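CT021 (Chlamydia trachomatis serovar L2, PDB 6UXD) is of unknown function but belongs to a family related to the LolA and LolB lipoprotein-handling proteins, so a role in binding lipid or lipoprotein is conceivable though unproven. Local coordinates at residues A[33-36]-A[42-45]; A[89-94]-A[109-114]. One frame throughout, in Å; residues are numbered along the deposited sequence.

Contact 1 of 2, residues A[33-36]-A[42-45]; sequences FLIR and ATWV
Val45 and Ile35 face each other as an antiparallel, non-hydrogen-bonded pair, CA to CA 4.6 Å, with their side chains rising alongside one another on the same face of the sheet. Start at Val45, whose CA leans on Leu34 O at 3.3 Å in a CA-H...O contact. Its CB stands a little further from that carbonyl, and there the side chain forks. CG1, anti to the valine's backbone N (chi1 179°), runs over Leu34 O at 3.7 Å and on to the ring of Phe33, meeting CD2 at the ring edge, near its plane, at a loose 4.5 Å. CG2 takes the other direction and presses against Ile35 CD1 at 3.5 Å, tighter than usual for two methyl groups. Ile35 delivers that methyl by a bend at the end of its chain (chi2 -61°). Next along the ladder, the strands are tied by Arg36 N to Trp44 O, a 2.8 Å bond that is almost straight (174° at the hydrogen). On this opposite face the CB atoms of Arg36 and Trp44 come within 4.4 Å, but their long ends part: Arg36 NH1 goes to Pro212 O, while the indole packs on Leu81 and Arg83. This is the beta hairpin of strands 29-38 and 43-50. Strand 21-26 pairs along its first strand, and strand 79-84 borders the second, where Ile84 packs against Val45; loop residue Phe183 lies against Phe33.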
loop_
_atom_site.group_PDB
_atom_site.type_symbol
_atom_site.label_atom_id
_atom_site.label_comp_id
_atom_site.label_asym_id
_atom_site.label_seq_id
_atom_site.Cartn_x
_atom_site.Cartn_y
_atom_site.Cartn_z
ATOM N N PHE A 33 -1.745 2.941 -4.535
ATOM C CA PHE A 33 -1.165 3.813 -3.526
ATOM C C PHE A 33 -0.257 4.836 -4.193
ATOM O O PHE A 33 0.586 4.474 -5.015
ATOM C CB PHE A 33 -0.339 3.032 -2.504
ATOM C CG PHE A 33 -1.145 2.101 -1.642
ATOM C CD1 PHE A 33 -1.621 0.901 -2.150
ATOM C CD2 PHE A 33 -1.398 2.416 -0.319
ATOM C CE1 PHE A 33 -2.357 0.039 -1.353
ATOM C CE2 PHE A 33 -2.131 1.569 0.477
ATOM C CZ PHE A 33 -2.607 0.373 -0.039
ATOM N N LEU A 34 -0.400 6.103 -3.809
ATOM C CA LEU A 34 0.368 7.191 -4.406
ATOM C C LEU A 34 0.848 8.139 -3.321
ATOM O O LEU A 34 0.050 8.588 -2.497
ATOM C CB LEU A 34 -0.471 7.962 -5.425
ATOM C CG LEU A 34 0.123 9.281 -5.942
ATOM C CD1 LEU A 34 1.458 9.044 -6.633
ATOM C CD2 LEU A 34 -0.843 9.989 -6.894
ATOM N N ILE A 35 2.146 8.436 -3.318
ATOM C CA ILE A 35 2.717 9.427 -2.419
ATOM C C ILE A 35 2.571 10.785 -3.093
ATOM O O ILE A 35 3.134 11.007 -4.170
ATOM C CB ILE A 35 4.199 9.134 -2.128
ATOM C CG1 ILE A 35 4.412 7.726 -1.566
ATOM C CG2 ILE A 35 4.768 10.244 -1.260
ATOM C CD1 ILE A 35 3.706 7.432 -0.256
ATOM N N ARG A 36 1.853 11.710 -2.462
ATOM C CA ARG A 36 1.554 12.970 -3.139
ATOM C C ARG A 36 2.405 14.138 -2.690
ATOM O O ARG A 36 2.714 15.011 -3.502
ATOM C CB ARG A 36 0.087 13.329 -2.948
ATOM C CG ARG A 36 -0.756 12.370 -3.686
ATOM C CD ARG A 36 -2.121 12.886 -3.879
ATOM N NE ARG A 36 -2.107 14.191 -4.510
ATOM C CZ ARG A 36 -3.212 14.850 -4.810
ATOM N NH1 ARG A 36 -4.388 14.306 -4.521
ATOM N NH2 ARG A 36 -3.146 16.038 -5.386
ATOM N N ALA A 42 4.516 16.474 7.307
ATOM C CA ALA A 42 3.454 15.561 6.912
ATOM C C ALA A 42 3.793 14.885 5.594
ATOM O O ALA A 42 4.439 15.472 4.728
ATOM C CB ALA A 42 2.118 16.293 6.770
ATOM N N THR A 43 3.322 13.649 5.447
ATOM C CA THR A 43 3.337 12.954 4.169
ATOM C C THR A 43 1.911 12.568 3.814
ATOM O O THR A 43 1.215 11.941 4.622
ATOM C CB THR A 43 4.258 11.725 4.228
ATOM O OG1 THR A 43 5.584 12.155 4.534
ATOM C CG2 THR A 43 4.285 10.985 2.897
ATOM N N TRP A 44 1.482 12.934 2.608
ATOM C CA TRP A 44 0.151 12.613 2.117
ATOM C C TRP A 44 0.205 11.408 1.187
ATOM O O TRP A 44 0.947 11.418 0.200
ATOM C CB TRP A 44 -0.452 13.793 1.364
ATOM C CG TRP A 44 -0.700 14.993 2.228
ATOM C CD1 TRP A 44 0.212 15.923 2.615
ATOM C CD2 TRP A 44 -1.947 15.384 2.805
ATOM N NE1 TRP A 44 -0.391 16.875 3.399
ATOM C CE2 TRP A 44 -1.720 16.572 3.521
ATOM C CE3 TRP A 44 -3.240 14.857 2.763
ATOM C CZ2 TRP A 44 -2.738 17.234 4.204
ATOM C CZ3 TRP A 44 -4.248 15.512 3.442
ATOM C CH2 TRP A 44 -3.995 16.685 4.148
ATOM N N VAL A 45 -0.624 10.408 1.474
ATOM C CA VAL A 45 -0.713 9.179 0.691
ATOM C C VAL A 45 -2.155 8.968 0.264
ATOM O O VAL A 45 -3.045 8.822 1.113
ATOM C CB VAL A 45 -0.217 7.959 1.492
ATOM C CG1 VAL A 45 -0.341 6.678 0.656
ATOM C CG2 VAL A 45 1.198 8.237 2.011
#

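Contact 2 of 2, residues A[89-94]-A[109-114]; sequences LMIFVL and PFFVKI
Phe111 and Val112, the residues that meet Leu89 and Ile91, sit on a helical turn closed by the backbone hydrogen bond from Lys113 N to Pro109 O, 3.0 Å; the contact itself is entirely apolar. From the strand side, Leu89 reaches out just before the strand proper begins. With its CG anti to the backbone N (chi1 -177°), it carries CD2 into the angle between two consecutive helix residues, 3.9 Å from Phe111 CB and equally 3.9 Å from Val112 CG2. The valine and leucine side chains point opposite ways where they overlap, and Val112 CG2 also touches Leu89 CB. One branch of Val112 therefore does all of its touching here, at the more open margin of the interface. Two residues further along the strand, on the same face, Ile91 extends its CD1 straight out (chi2 -177°) to Phe111 CD2 at 3.7 Å. That methyl comes at the ring obliquely and also brushes Phe111 CB at 4.2 Å. Phe111 is thus met at two places, by the leucine methyl at CB and by the isoleucine methyl chiefly at ring atom CD2, and its side chain also touches Leu82 of strand 79-84. Leu89 also packs on Ile84 and Ile91 on Tyr80, both of the same neighbouring strand. Leu115 and Leu108 of helix 108-116 add to the cover over Leu89 and Ile91. On another side of the helix, Lys113 NZ forms a salt bridge with Asp162. A short helix packed through Phe111 and Val112 against the beginning of an antiparallel strand is consistent with the curved sheet and helical lid of LolA- and LolB-like proteins, a likeness inferred from clan membership.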
loop_
_atom_site.group_PDB
_atom_site.type_symbol
_atom_site.label_atom_id
_atom_site.label_comp_id
_atom_site.label_asym_id
_atom_site.label_seq_id
_atom_site.Cartn_x
_atom_site.Cartn_y
_atom_site.Cartn_z
ATOM N N LEU A 89 -3.071 9.917 12.887
ATOM C CA LEU A 89 -3.411 9.818 11.478
ATOM C C LEU A 89 -4.735 10.517 11.196
ATOM O O LEU A 89 -5.700 10.390 11.951
ATOM C CB LEU A 89 -3.503 8.350 11.070
ATOM C CG LEU A 89 -3.794 8.128 9.583
ATOM C CD1 LEU A 89 -2.544 8.469 8.775
ATOM C CD2 LEU A 89 -4.266 6.702 9.306
ATOM N N MET A 90 -4.780 11.254 10.097
ATOM C CA MET A 90 -6.010 11.868 9.632
ATOM C C MET A 90 -6.325 11.327 8.251
ATOM O O MET A 90 -5.449 11.281 7.380
ATOM C CB MET A 90 -5.889 13.396 9.624
ATOM C CG MET A 90 -7.087 14.096 9.006
ATOM S SD MET A 90 -7.126 15.880 9.348
ATOM C CE MET A 90 -5.406 16.267 9.444
ATOM N N ILE A 91 -7.570 10.893 8.063
ATOM C CA ILE A 91 -8.016 10.276 6.830
ATOM C C ILE A 91 -9.136 11.116 6.245
ATOM O O ILE A 91 -10.000 11.609 6.973
ATOM C CB ILE A 91 -8.513 8.834 7.058
ATOM C CG1 ILE A 91 -7.414 7.981 7.686
ATOM C CG2 ILE A 91 -8.990 8.236 5.760
ATOM C CD1 ILE A 91 -7.835 6.530 7.860
ATOM N N PHE A 92 -9.142 11.229 4.924
ATOM C CA PHE A 92 -10.216 11.872 4.192
ATOM C C PHE A 92 -10.734 10.894 3.155
ATOM O O PHE A 92 -9.991 10.029 2.679
ATOM C CB PHE A 92 -9.744 13.133 3.484
ATOM C CG PHE A 92 -9.059 14.119 4.371
ATOM C CD1 PHE A 92 -7.731 13.945 4.745
ATOM C CD2 PHE A 92 -9.727 15.253 4.808
ATOM C CE1 PHE A 92 -7.091 14.866 5.550
ATOM C CE2 PHE A 92 -9.086 16.180 5.604
ATOM C CZ PHE A 92 -7.763 15.986 5.981
ATOM N N VAL A 93 -12.009 11.028 2.810
ATOM C CA VAL A 93 -12.600 10.274 1.710
ATOM C C VAL A 93 -13.090 11.278 0.681
ATOM O O VAL A 93 -13.468 12.405 1.015
ATOM C CB VAL A 93 -13.744 9.352 2.179
ATOM C CG1 VAL A 93 -14.765 10.134 2.978
ATOM C CG2 VAL A 93 -14.397 8.671 0.995
ATOM N N LEU A 94 -13.041 10.883 -0.584
ATOM C CA LEU A 94 -13.445 11.780 -1.656
ATOM C C LEU A 94 -14.951 11.689 -1.804
ATOM O O LEU A 94 -15.489 10.605 -2.045
ATOM C CB LEU A 94 -12.749 11.415 -2.958
ATOM C CG LEU A 94 -13.071 12.287 -4.167
ATOM C CD1 LEU A 94 -12.554 13.683 -3.961
ATOM C CD2 LEU A 94 -12.468 11.674 -5.422
ATOM N N PRO A 109 -9.182 2.764 12.044
ATOM C CA PRO A 109 -8.292 1.988 12.928
ATOM C C PRO A 109 -7.471 0.932 12.195
ATOM O O PRO A 109 -6.330 0.667 12.593
ATOM C CB PRO A 109 -9.258 1.364 13.946
ATOM C CG PRO A 109 -10.589 1.354 13.266
ATOM C CD PRO A 109 -10.609 2.526 12.332
ATOM N N PHE A 110 -8.014 0.330 11.134
ATOM C CA PHE A 110 -7.257 -0.624 10.326
ATOM C C PHE A 110 -5.979 0.005 9.776
ATOM O O PHE A 110 -4.891 -0.573 9.879
ATOM C CB PHE A 110 -8.160 -1.133 9.202
ATOM C CG PHE A 110 -7.539 -2.174 8.324
ATOM C CD1 PHE A 110 -7.353 -3.469 8.780
ATOM C CD2 PHE A 110 -7.184 -1.868 7.022
ATOM C CE1 PHE A 110 -6.797 -4.437 7.957
ATOM C CE2 PHE A 110 -6.630 -2.827 6.195
ATOM C CZ PHE A 110 -6.436 -4.115 6.662
ATOM N N PHE A 111 -6.088 1.206 9.205
ATOM C CA PHE A 111 -4.909 1.892 8.682
ATOM C C PHE A 111 -3.880 2.150 9.781
ATOM O O PHE A 111 -2.681 1.919 9.589
ATOM C CB PHE A 111 -5.318 3.206 8.008
ATOM C CG PHE A 111 -5.756 3.050 6.568
ATOM C CD1 PHE A 111 -4.868 2.598 5.598
ATOM C CD2 PHE A 111 -7.047 3.374 6.183
ATOM C CE1 PHE A 111 -5.268 2.460 4.278
ATOM C CE2 PHE A 111 -7.455 3.242 4.862
ATOM C CZ PHE A 111 -6.566 2.785 3.912
ATOM N N VAL A 112 -4.322 2.642 10.943
ATOM C CA VAL A 112 -3.368 2.940 12.010
ATOM C C VAL A 112 -2.644 1.669 12.439
ATOM O O VAL A 112 -1.442 1.687 12.729
ATOM C CB VAL A 112 -4.068 3.624 13.202
ATOM C CG1 VAL A 112 -3.101 3.759 14.388
ATOM C CG2 VAL A 112 -4.594 4.997 12.802
ATOM N N LYS A 113 -3.364 0.547 12.493
ATOM C CA LYS A 113 -2.723 -0.722 12.827
ATOM C C LYS A 113 -1.625 -1.059 11.828
ATOM O O LYS A 113 -0.485 -1.340 12.216
ATOM C CB LYS A 113 -3.765 -1.839 12.884
ATOM C CG LYS A 113 -4.587 -1.807 14.157
ATOM C CD LYS A 113 -5.559 -2.962 14.231
ATOM C CE LYS A 113 -6.994 -2.484 14.245
ATOM N NZ LYS A 113 -7.894 -3.524 14.810
ATOM N N ILE A 114 -1.945 -1.014 10.529
ATOM C CA ILE A 114 -0.946 -1.332 9.511
ATOM C C ILE A 114 0.288 -0.456 9.682
ATOM O O ILE A 114 1.421 -0.946 9.711
ATOM C CB ILE A 114 -1.542 -1.183 8.102
ATOM C CG1 ILE A 114 -2.678 -2.176 7.901
ATOM C CG2 ILE A 114 -0.471 -1.440 7.067
ATOM C CD1 ILE A 114 -3.626 -1.769 6.802
#

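From the N terminus, contact 1 comes first: strand 29-38 turns back just after residue 38 and pairs with strand 43-50, closing a hairpin. The chain then passes two short helices and strand 79-84 before contact 2 opens at 89-94, to close after strand 98-101 with helix 108-116. The two loops follow in series, neither nesting nor crossing. Strand 79-84 lies between them, pairing with 43-50 on one edge and 90-95 on the other. Across it the contacts meet directly, Trp44 CZ3 packing 3.6 Å from Phe92 CE1, on the face turned away from the helix. Contact 1 thus joins strand to strand, contact 2 helix to sheet.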